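Conserved hypothetical protein NMB0706 (PDB 1RV9) is of unknown function but belongs to the multi-copper polyphenol oxidoreductase (laccase) family of the CNF1/YfiH clan and probably acts as an enzyme. Local coordinates at residues A[76-81]-A[95-100]; A[31-36]-A[47-52]; A[124-129]-A[159-164]. All coordinates share one frame; numbering follows the deposited sequence.

Contact 1: A[76-81]-A[95-100]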
loop_
_atom_site.group_PDB
_atom_site.type_symbol
_atom_site.label_atom_id
_atom_site.label_comp_id
_atom_site.label_asym_id
_atom_site.label_seq_id
_atom_site.Cartn_x
_atom_site.Cartn_y
_atom_site.Cartn_z
ATOM N N ALA A 76 3.859 -3.487 -12.332
ATOM C CA ALA A 76 2.437 -3.438 -12.657
ATOM C C ALA A 76 1.650 -2.324 -11.969
ATOM O O ALA A 76 0.846 -2.582 -11.070
ATOM C CB ALA A 76 1.788 -4.789 -12.360
ATOM N N TYR A 77 1.876 -1.085 -12.399
ATOM C CA TYR A 77 1.149 0.051 -11.848
ATOM C C TYR A 77 -0.318 -0.113 -12.239
ATOM O O TYR A 77 -0.632 -0.483 -13.375
ATOM C CB TYR A 77 1.696 1.362 -12.421
ATOM C CG TYR A 77 3.098 1.680 -11.966
ATOM C CD1 TYR A 77 3.348 2.093 -10.656
ATOM C CD2 TYR A 77 4.181 1.541 -12.833
ATOM C CE1 TYR A 77 4.643 2.355 -10.219
ATOM C CE2 TYR A 77 5.483 1.800 -12.404
ATOM C CZ TYR A 77 5.705 2.205 -11.098
ATOM O OH TYR A 77 6.985 2.454 -10.660
ATOM N N LEU A 78 -1.214 0.166 -11.301
ATOM C CA LEU A 78 -2.644 0.023 -11.553
ATOM C C LEU A 78 -3.355 1.363 -11.560
ATOM O O LEU A 78 -2.857 2.348 -11.014
ATOM C CB LEU A 78 -3.291 -0.829 -10.454
ATOM C CG LEU A 78 -2.642 -2.153 -10.049
ATOM C CD1 LEU A 78 -3.324 -2.668 -8.784
ATOM C CD2 LEU A 78 -2.755 -3.168 -11.179
ATOM N N ASN A 79 -4.522 1.404 -12.193
ATOM C CA ASN A 79 -5.313 2.621 -12.152
ATOM C C ASN A 79 -6.174 2.364 -10.924
ATOM O O ASN A 79 -7.251 1.766 -11.012
ATOM C CB ASN A 79 -6.200 2.777 -13.386
ATOM C CG ASN A 79 -7.075 4.011 -13.300
ATOM O OD1 ASN A 79 -6.612 5.079 -12.902
ATOM N ND2 ASN A 79 -8.344 3.873 -13.669
ATOM N N GLN A 80 -5.669 2.788 -9.771
ATOM C CA GLN A 80 -6.357 2.583 -8.506
ATOM C C GLN A 80 -7.622 3.416 -8.412
ATOM O O GLN A 80 -7.604 4.619 -8.669
ATOM C CB GLN A 80 -5.395 2.903 -7.355
ATOM C CG GLN A 80 -4.150 2.024 -7.404
ATOM C CD GLN A 80 -3.037 2.448 -6.458
ATOM O OE1 GLN A 80 -1.956 1.858 -6.469
ATOM N NE2 GLN A 80 -3.286 3.470 -5.645
ATOM N N ILE A 81 -8.719 2.767 -8.038
ATOM C CA ILE A 81 -10.001 3.446 -7.921
ATOM C C ILE A 81 -10.676 3.172 -6.579
ATOM O O ILE A 81 -11.896 3.290 -6.452
ATOM C CB ILE A 81 -10.952 3.024 -9.062
ATOM C CG1 ILE A 81 -11.089 1.500 -9.098
ATOM C CG2 ILE A 81 -10.427 3.545 -10.388
ATOM C CD1 ILE A 81 -12.147 1.002 -10.064
ATOM N N GLY A 95 -2.024 -3.107 -20.452
ATOM C CA GLY A 95 -3.166 -2.207 -20.428
ATOM C C GLY A 95 -3.556 -2.025 -18.974
ATOM O O GLY A 95 -4.041 -2.955 -18.333
ATOM N N THR A 96 -3.331 -0.823 -18.453
ATOM C CA THR A 96 -3.627 -0.497 -17.061
ATOM C C THR A 96 -5.064 -0.794 -16.660
ATOM O O THR A 96 -5.994 -0.142 -17.124
ATOM C CB THR A 96 -3.317 0.977 -16.769
ATOM O OG1 THR A 96 -1.996 1.279 -17.241
ATOM C CG2 THR A 96 -3.381 1.240 -15.269
ATOM N N PRO A 97 -5.258 -1.785 -15.777
ATOM C CA PRO A 97 -6.582 -2.190 -15.293
ATOM C C PRO A 97 -7.061 -1.311 -14.145
ATOM O O PRO A 97 -6.251 -0.698 -13.440
ATOM C CB PRO A 97 -6.360 -3.629 -14.815
ATOM C CG PRO A 97 -5.014 -4.025 -15.407
ATOM C CD PRO A 97 -4.241 -2.756 -15.351
ATOM N N ASP A 98 -8.377 -1.239 -13.972
ATOM C CA ASP A 98 -8.959 -0.484 -12.868
ATOM C C ASP A 98 -8.966 -1.496 -11.738
ATOM O O ASP A 98 -9.820 -2.383 -11.692
ATOM C CB ASP A 98 -10.396 -0.056 -13.176
ATOM C CG ASP A 98 -10.469 1.068 -14.185
ATOM O OD1 ASP A 98 -9.406 1.581 -14.593
ATOM O OD2 ASP A 98 -11.598 1.441 -14.567
ATOM N N ALA A 99 -8.002 -1.381 -10.835
ATOM C CA ALA A 99 -7.905 -2.324 -9.735
ATOM C C ALA A 99 -7.096 -1.716 -8.610
ATOM O O ALA A 99 -6.413 -0.712 -8.803
ATOM C CB ALA A 99 -7.249 -3.605 -10.216
ATOM N N ASP A 100 -7.155 -2.339 -7.439
ATOM C CA ASP A 100 -6.438 -1.819 -6.290
ATOM C C ASP A 100 -5.545 -2.819 -5.576
ATOM O O ASP A 100 -5.082 -2.563 -4.467
ATOM C CB ASP A 100 -7.432 -1.186 -5.319
ATOM C CG ASP A 100 -8.014 0.104 -5.863
ATOM O OD1 ASP A 100 -7.489 1.182 -5.514
ATOM O OD2 ASP A 100 -8.981 0.038 -6.656
HETATM O O HOH W 1 0.434 0.949 -16.080
#

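Contact 2: A[31-36]-A[47-52]. With SO4 (sulfate ion), chain B.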
loop_
_atom_site.group_PDB
_atom_site.type_symbol
_atom_site.label_atom_id
_atom_site.label_comp_id
_atom_site.label_asym_id
_atom_site.label_seq_id
_atom_site.Cartn_x
_atom_site.Cartn_y
_atom_site.Cartn_z
ATOM N N LEU A 31 10.453 -3.081 -2.219
ATOM C CA LEU A 31 11.004 -1.753 -2.408
ATOM C C LEU A 31 9.931 -0.791 -1.936
ATOM O O LEU A 31 8.839 -0.736 -2.505
ATOM C CB LEU A 31 11.337 -1.488 -3.879
ATOM C CG LEU A 31 12.087 -0.174 -4.129
ATOM C CD1 LEU A 31 13.497 -0.291 -3.571
ATOM C CD2 LEU A 31 12.137 0.132 -5.619
ATOM N N ILE A 32 10.237 -0.066 -0.867
ATOM C CA ILE A 32 9.328 0.921 -0.306
ATOM C C ILE A 32 9.973 2.246 -0.678
ATOM O O ILE A 32 10.932 2.669 -0.039
ATOM C CB ILE A 32 9.251 0.795 1.230
ATOM C CG1 ILE A 32 8.792 -0.618 1.612
ATOM C CG2 ILE A 32 8.311 1.853 1.800
ATOM C CD1 ILE A 32 7.432 -1.007 1.060
ATOM N N THR A 33 9.468 2.894 -1.720
ATOM C CA THR A 33 10.070 4.148 -2.148
ATOM C C THR A 33 9.722 5.316 -1.241
ATOM O O THR A 33 8.725 5.292 -0.515
ATOM C CB THR A 33 9.675 4.509 -3.603
ATOM O OG1 THR A 33 8.316 4.962 -3.643
ATOM C CG2 THR A 33 9.818 3.291 -4.509
ATOM N N THR A 34 10.581 6.328 -1.263
ATOM C CA THR A 34 10.364 7.535 -0.482
ATOM C C THR A 34 10.158 8.624 -1.521
ATOM O O THR A 34 10.215 8.357 -2.723
ATOM C CB THR A 34 11.583 7.891 0.396
ATOM O OG1 THR A 34 12.694 8.237 -0.440
ATOM C CG2 THR A 34 11.966 6.712 1.283
ATOM N N ARG A 35 9.919 9.849 -1.072
ATOM C CA ARG A 35 9.691 10.943 -2.005
ATOM C C ARG A 35 10.983 11.412 -2.664
ATOM O O ARG A 35 10.959 12.205 -3.604
ATOM C CB ARG A 35 9.021 12.118 -1.282
ATOM C CG ARG A 35 9.911 12.823 -0.273
ATOM C CD ARG A 35 9.165 13.968 0.393
ATOM N NE ARG A 35 8.653 14.908 -0.597
ATOM C CZ ARG A 35 7.867 15.943 -0.315
ATOM N NH1 ARG A 35 7.498 16.180 0.938
ATOM N NH2 ARG A 35 7.444 16.734 -1.291
ATOM N N ASN A 36 12.109 10.895 -2.190
ATOM C CA ASN A 36 13.400 11.308 -2.718
ATOM C C ASN A 36 14.015 10.408 -3.784
ATOM O O ASN A 36 13.711 9.215 -3.867
ATOM C CB ASN A 36 14.367 11.481 -1.552
ATOM C CG ASN A 36 13.795 12.368 -0.470
ATOM O OD1 ASN A 36 13.427 13.510 -0.729
ATOM N ND2 ASN A 36 13.702 11.844 0.747
ATOM N N LEU A 47 10.565 11.985 -6.134
ATOM C CA LEU A 47 10.107 10.735 -6.755
ATOM C C LEU A 47 8.614 10.440 -6.868
ATOM O O LEU A 47 8.135 9.448 -6.333
ATOM C CB LEU A 47 10.851 9.519 -6.195
ATOM C CG LEU A 47 10.956 8.242 -7.039
ATOM C CD1 LEU A 47 11.907 8.416 -8.237
ATOM C CD2 LEU A 47 11.500 7.136 -6.129
ATOM N N ASN A 48 7.905 11.255 -7.656
ATOM C CA ASN A 48 6.472 11.033 -7.848
ATOM C C ASN A 48 6.194 9.985 -8.909
ATOM O O ASN A 48 6.559 10.149 -10.074
ATOM C CB ASN A 48 5.761 12.328 -8.236
ATOM C CG ASN A 48 4.329 12.094 -8.642
ATOM O OD1 ASN A 48 3.619 11.329 -8.000
ATOM N ND2 ASN A 48 3.890 12.762 -9.708
ATOM N N LEU A 49 5.534 8.910 -8.499
ATOM C CA LEU A 49 5.222 7.825 -9.410
ATOM C C LEU A 49 3.785 7.831 -9.917
ATOM O O LEU A 49 3.415 6.978 -10.720
ATOM C CB LEU A 49 5.520 6.492 -8.722
ATOM C CG LEU A 49 6.963 6.346 -8.232
ATOM C CD1 LEU A 49 7.083 5.124 -7.335
ATOM C CD2 LEU A 49 7.898 6.238 -9.425
ATOM N N GLY A 50 2.980 8.792 -9.461
ATOM C CA GLY A 50 1.589 8.856 -9.888
ATOM C C GLY A 50 1.343 9.731 -11.105
ATOM O O GLY A 50 1.826 10.860 -11.173
ATOM N N THR A 51 0.581 9.208 -12.062
ATOM C CA THR A 51 0.269 9.936 -13.290
ATOM C C THR A 51 -1.086 10.630 -13.210
ATOM O O THR A 51 -1.512 11.280 -14.166
ATOM C CB THR A 51 0.205 8.988 -14.496
ATOM O OG1 THR A 51 -0.852 8.041 -14.295
ATOM C CG2 THR A 51 1.516 8.247 -14.674
ATOM N N HIS A 52 -1.752 10.495 -12.069
ATOM C CA HIS A 52 -3.083 11.064 -11.871
ATOM C C HIS A 52 -3.136 12.202 -10.856
ATOM O O HIS A 52 -4.214 12.533 -10.359
ATOM C CB HIS A 52 -4.028 9.957 -11.400
ATOM C CG HIS A 52 -3.646 9.370 -10.073
ATOM N ND1 HIS A 52 -2.436 8.742 -9.854
ATOM C CD2 HIS A 52 -4.305 9.334 -8.890
ATOM C CE1 HIS A 52 -2.369 8.347 -8.596
ATOM N NE2 HIS A 52 -3.489 8.694 -7.988
HETATM S S SO4 B . -6.020 9.065 -4.818
HETATM O O1 SO4 B . -7.100 9.686 -5.612
HETATM O O2 SO4 B . -4.748 9.158 -5.560
HETATM O O3 SO4 B . -5.889 9.771 -3.532
HETATM O O4 SO4 B . -6.338 7.647 -4.578
HETATM O O HOH W 2 8.345 7.564 -4.532
#

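Contact 3: A[124-129]-A[159-164]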
loop_
_atom_site.group_PDB
_atom_site.type_symbol
_atom_site.label_atom_id
_atom_site.label_comp_id
_atom_site.label_asym_id
_atom_site.label_seq_id
_atom_site.Cartn_x
_atom_site.Cartn_y
_atom_site.Cartn_z
ATOM N N CYS A 124 3.252 -12.106 1.261
ATOM C CA CYS A 124 4.092 -13.171 0.721
ATOM C C CYS A 124 3.895 -14.368 1.637
ATOM O O CYS A 124 3.327 -14.228 2.718
ATOM C CB CYS A 124 5.573 -12.770 0.677
ATOM S SG CYS A 124 6.502 -12.917 2.229
ATOM N N ASP A 125 4.324 -15.543 1.191
ATOM C CA ASP A 125 4.222 -16.730 2.033
ATOM C C ASP A 125 5.632 -17.078 2.510
ATOM O O ASP A 125 6.621 -16.640 1.917
ATOM C CB ASP A 125 3.561 -17.895 1.272
ATOM C CG ASP A 125 4.339 -18.334 0.051
ATOM O OD1 ASP A 125 4.996 -17.486 -0.585
ATOM O OD2 ASP A 125 4.273 -19.538 -0.286
ATOM N N ARG A 126 5.720 -17.838 3.596
ATOM C CA ARG A 126 7.010 -18.208 4.179
ATOM C C ARG A 126 7.959 -18.905 3.211
ATOM O O ARG A 126 9.175 -18.706 3.278
ATOM C CB ARG A 126 6.788 -19.104 5.403
ATOM C CG ARG A 126 5.927 -18.478 6.493
ATOM C CD ARG A 126 6.704 -17.515 7.389
ATOM N NE ARG A 126 5.808 -16.825 8.318
ATOM C CZ ARG A 126 6.207 -16.067 9.338
ATOM N NH1 ARG A 126 7.501 -15.893 9.582
ATOM N NH2 ARG A 126 5.308 -15.475 10.113
ATOM N N ALA A 127 7.408 -19.717 2.313
ATOM C CA ALA A 127 8.217 -20.462 1.348
ATOM C C ALA A 127 8.624 -19.657 0.118
ATOM O O ALA A 127 9.448 -20.106 -0.677
ATOM C CB ALA A 127 7.475 -21.723 0.918
ATOM N N GLY A 128 8.039 -18.473 -0.044
ATOM C CA GLY A 128 8.379 -17.638 -1.181
ATOM C C GLY A 128 7.883 -18.154 -2.518
ATOM O O GLY A 128 8.670 -18.332 -3.453
ATOM N N THR A 129 6.580 -18.396 -2.622
ATOM C CA THR A 129 6.009 -18.881 -3.877
ATOM C C THR A 129 4.959 -17.916 -4.422
ATOM O O THR A 129 4.518 -18.049 -5.560
ATOM C CB THR A 129 5.342 -20.259 -3.711
ATOM O OG1 THR A 129 4.123 -20.116 -2.973
ATOM C CG2 THR A 129 6.273 -21.220 -2.975
ATOM N N GLU A 159 0.467 -19.394 6.530
ATOM C CA GLU A 159 1.796 -19.342 5.935
ATOM C C GLU A 159 2.053 -17.972 5.321
ATOM O O GLU A 159 3.122 -17.721 4.769
ATOM C CB GLU A 159 1.947 -20.430 4.871
ATOM C CG GLU A 159 1.666 -21.827 5.408
ATOM C CD GLU A 159 2.241 -22.924 4.539
ATOM O OE1 GLU A 159 3.484 -23.041 4.476
ATOM O OE2 GLU A 159 1.453 -23.672 3.920
ATOM N N MET A 160 1.066 -17.086 5.424
ATOM C CA MET A 160 1.197 -15.738 4.882
ATOM C C MET A 160 1.718 -14.744 5.901
ATOM O O MET A 160 1.529 -14.897 7.108
ATOM C CB MET A 160 -0.148 -15.195 4.408
ATOM C CG MET A 160 -0.738 -15.828 3.184
ATOM S SD MET A 160 -2.234 -14.910 2.782
ATOM C CE MET A 160 -2.831 -15.840 1.386
ATOM N N MET A 161 2.376 -13.710 5.400
ATOM C CA MET A 161 2.850 -12.642 6.251
ATOM C C MET A 161 2.496 -11.369 5.495
ATOM O O MET A 161 2.513 -11.346 4.264
ATOM C CB MET A 161 4.356 -12.747 6.524
ATOM C CG MET A 161 5.266 -12.623 5.331
ATOM S SD MET A 161 6.997 -12.837 5.836
ATOM C CE MET A 161 7.121 -14.560 5.811
ATOM N N ALA A 162 2.133 -10.332 6.236
ATOM C CA ALA A 162 1.752 -9.065 5.631
ATOM C C ALA A 162 2.612 -7.941 6.168
ATOM O O ALA A 162 3.002 -7.946 7.337
ATOM C CB ALA A 162 0.283 -8.774 5.913
ATOM N N TYR A 163 2.919 -6.979 5.306
ATOM C CA TYR A 163 3.722 -5.841 5.713
ATOM C C TYR A 163 2.901 -4.573 5.561
ATOM O O TYR A 163 2.348 -4.304 4.492
ATOM C CB TYR A 163 4.984 -5.732 4.855
ATOM C CG TYR A 163 5.909 -4.623 5.293
ATOM C CD1 TYR A 163 6.673 -4.743 6.453
ATOM C CD2 TYR A 163 6.010 -3.444 4.556
ATOM C CE1 TYR A 163 7.516 -3.712 6.870
ATOM C CE2 TYR A 163 6.846 -2.412 4.961
ATOM C CZ TYR A 163 7.596 -2.552 6.115
ATOM O OH TYR A 163 8.430 -1.528 6.510
ATOM N N LEU A 164 2.812 -3.804 6.639
ATOM C CA LEU A 164 2.073 -2.553 6.616
ATOM C C LEU A 164 3.062 -1.460 6.225
ATOM O O LEU A 164 3.971 -1.122 6.989
ATOM C CB LEU A 164 1.475 -2.263 7.995
ATOM C CG LEU A 164 0.605 -3.384 8.570
ATOM C CD1 LEU A 164 0.072 -2.955 9.935
ATOM C CD2 LEU A 164 -0.541 -3.706 7.620
HETATM O O HOH W 3 3.121 -16.562 8.617
HETATM O O HOH W 4 4.875 -21.093 2.999
#

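Contact 1: A[76-81]-A[95-100]
D100, L78 and N79 carry this meeting of two loop segments, 76-81 and 95-100. Start with N79, which sits at the centre of an inverse gamma turn and is held at three points. Its backbone N gives a hydrogen bond of 3.0 Å to P97 O, its carbonyl O accepts from A99 N, and its side chain, with CG anti to the backbone N, runs beside that of D98. There ND2 donates to D98 OD1 at 2.7 Å along a nearly straight line (173°). The carboxylate oxygen lies in the amide plane of N79, whereas ND2 arrives from above the carboxylate plane. T96 tucks its methyl CG2 against N79 N, 3.3 Å away.

L78 goes to a different neighbour. Its CB rests 3.5 Å from A99 O, and its methyls pack more loosely, CD1 toward A99 and CD2 toward the P97 ring at CD. V87 of strand 86-88 packs on both L78 and A99.

D100 turns its carboxylate back to the first segment: OD2 accepts from I81 N at 3.1 Å through its syn lone pair, and OD1 lies 3.3 Å from Q80 CB. S83 OG also bonds OD2, while H82 N and H135 ND1 bond OD1. So many partners hold the buried group firmly and would favour its ionised form. D100 thus stands beside H135 in a possible Cys-His-Asp triad with C118, which is unconfirmed but would fit the CNF1/YfiH relationship.

Contact 2: A[31-36]-A[47-52]
Where strand 28-33 runs out, the chain makes a short excursion that is closed at its base by the pairing of R35 with L47, with an ST turn entering it and an Asx turn just beyond. The closing bond is short: L47 N donates to R35 O at 2.6 Å and 167°, coming from above the carbonyl plane. In the ST turn, N36 N donates to T34 OG1, which also bonds N16 O.

A single water fills the angle between the two segments. It accepts from T33 OG1 at 2.7 Å and donates to T34 O and to L47 O, the last at 2.6 Å, so three hydrogen bonds fix it and tie both backbones together. T33 OG1 also receives A249 N. L47, with CG anti to the backbone N, turns inward: its CB lies 3.7 Å from both T34 O and N36 O, and its CD2 reaches T33 CB at 4.1 Å. L49 meets T33 tip to tip, its CD1 3.9 Å from T33 OG1.

Further on, N48 OD1 accepts from G50 N at 3.0 Å and from R247 N, while ND2 bonds D55 OD2 and, weakly, G50 O, so four bonds fix the amide. H52 lies away from the contact; NE2 donates to sulfate O2 at 2.8 Å, the oxygen lying at the ring edge in its plane. The ion, probably from the crystallisation liquor, is also hydrogen-bonded to H82 NE2 and R247 NH2, and its charge would favour a protonated imidazole.

Around the contact, L49 packs on A249 of strand 248-254, while L47 touches F17 of strand 17-18 and N63 of helix 57-71.

Contact 3: A[124-129]-A[159-164]
M161 and R126 cross obliquely, with the methionine methyl laid over one face of the guanidinium. M161 gets there by leaving the backbone with CG in the crowded position between N and carbonyl carbon and then bending at its last torsion (chi3 84°), which brings CE to 3.4 Å from R126 CD. R126 bends at chi2 (-81°), and its NE donates to a water that in turn donates to M160 O; the far NH2 makes a weak bond to Y223 OH. On the way, M161 CG passes C124 SG at 3.4 Å, a tight fit of two sulfur-bearing side chains on one sheet face. M160 points to the other face, with D125, and packs on helix 145-153.

The backbones are antiparallel. C124 and M161 form the hydrogen-bonded pair, M161 N donating to C124 O at 2.9 Å and C124 N to M161 O at 3.2 Å, both nearly along the C=O axis. D125 and M160 are the non-hydrogen-bonded pair. Past it, R126 N donates to E159 O at 2.9 Å.

D125 OD1 takes T129 N at 2.7 Å through its syn lone pair and also A130 N, and OD2 takes T129 OG1. They brace a type I beta turn, D125 to G128, closed by G128 N donating to D125 O, in the hairpin link from strand 119-125 to strand 131-136, beside strand 160-164 in the mixed sheet.

Overall arrangement
Along the chain contact 2 closes first, contact 1 follows and contact 3 comes last, all within the laccase-family region. Contact 2 starts from strand 28-33 of the five-stranded sheet; contact 1 runs from strand 75-76 of that sheet and ends just before strand 101-104 of the six-stranded one, where contact 3 pairs two strands. The centres of contacts 1 and 2 are about 16 Å apart, and the contacts touch where Y77 OH meets L49 CD2 (4.1 Å). The centres of contacts 2 and 3 are about 24 Å apart, yet I32 CD1 meets Y163 CE2 at 4.2 Å, joining the sheets. H52 binds the sulfate and the Q80 side chain comes within about 5 Å, which may mark a pocket near D100.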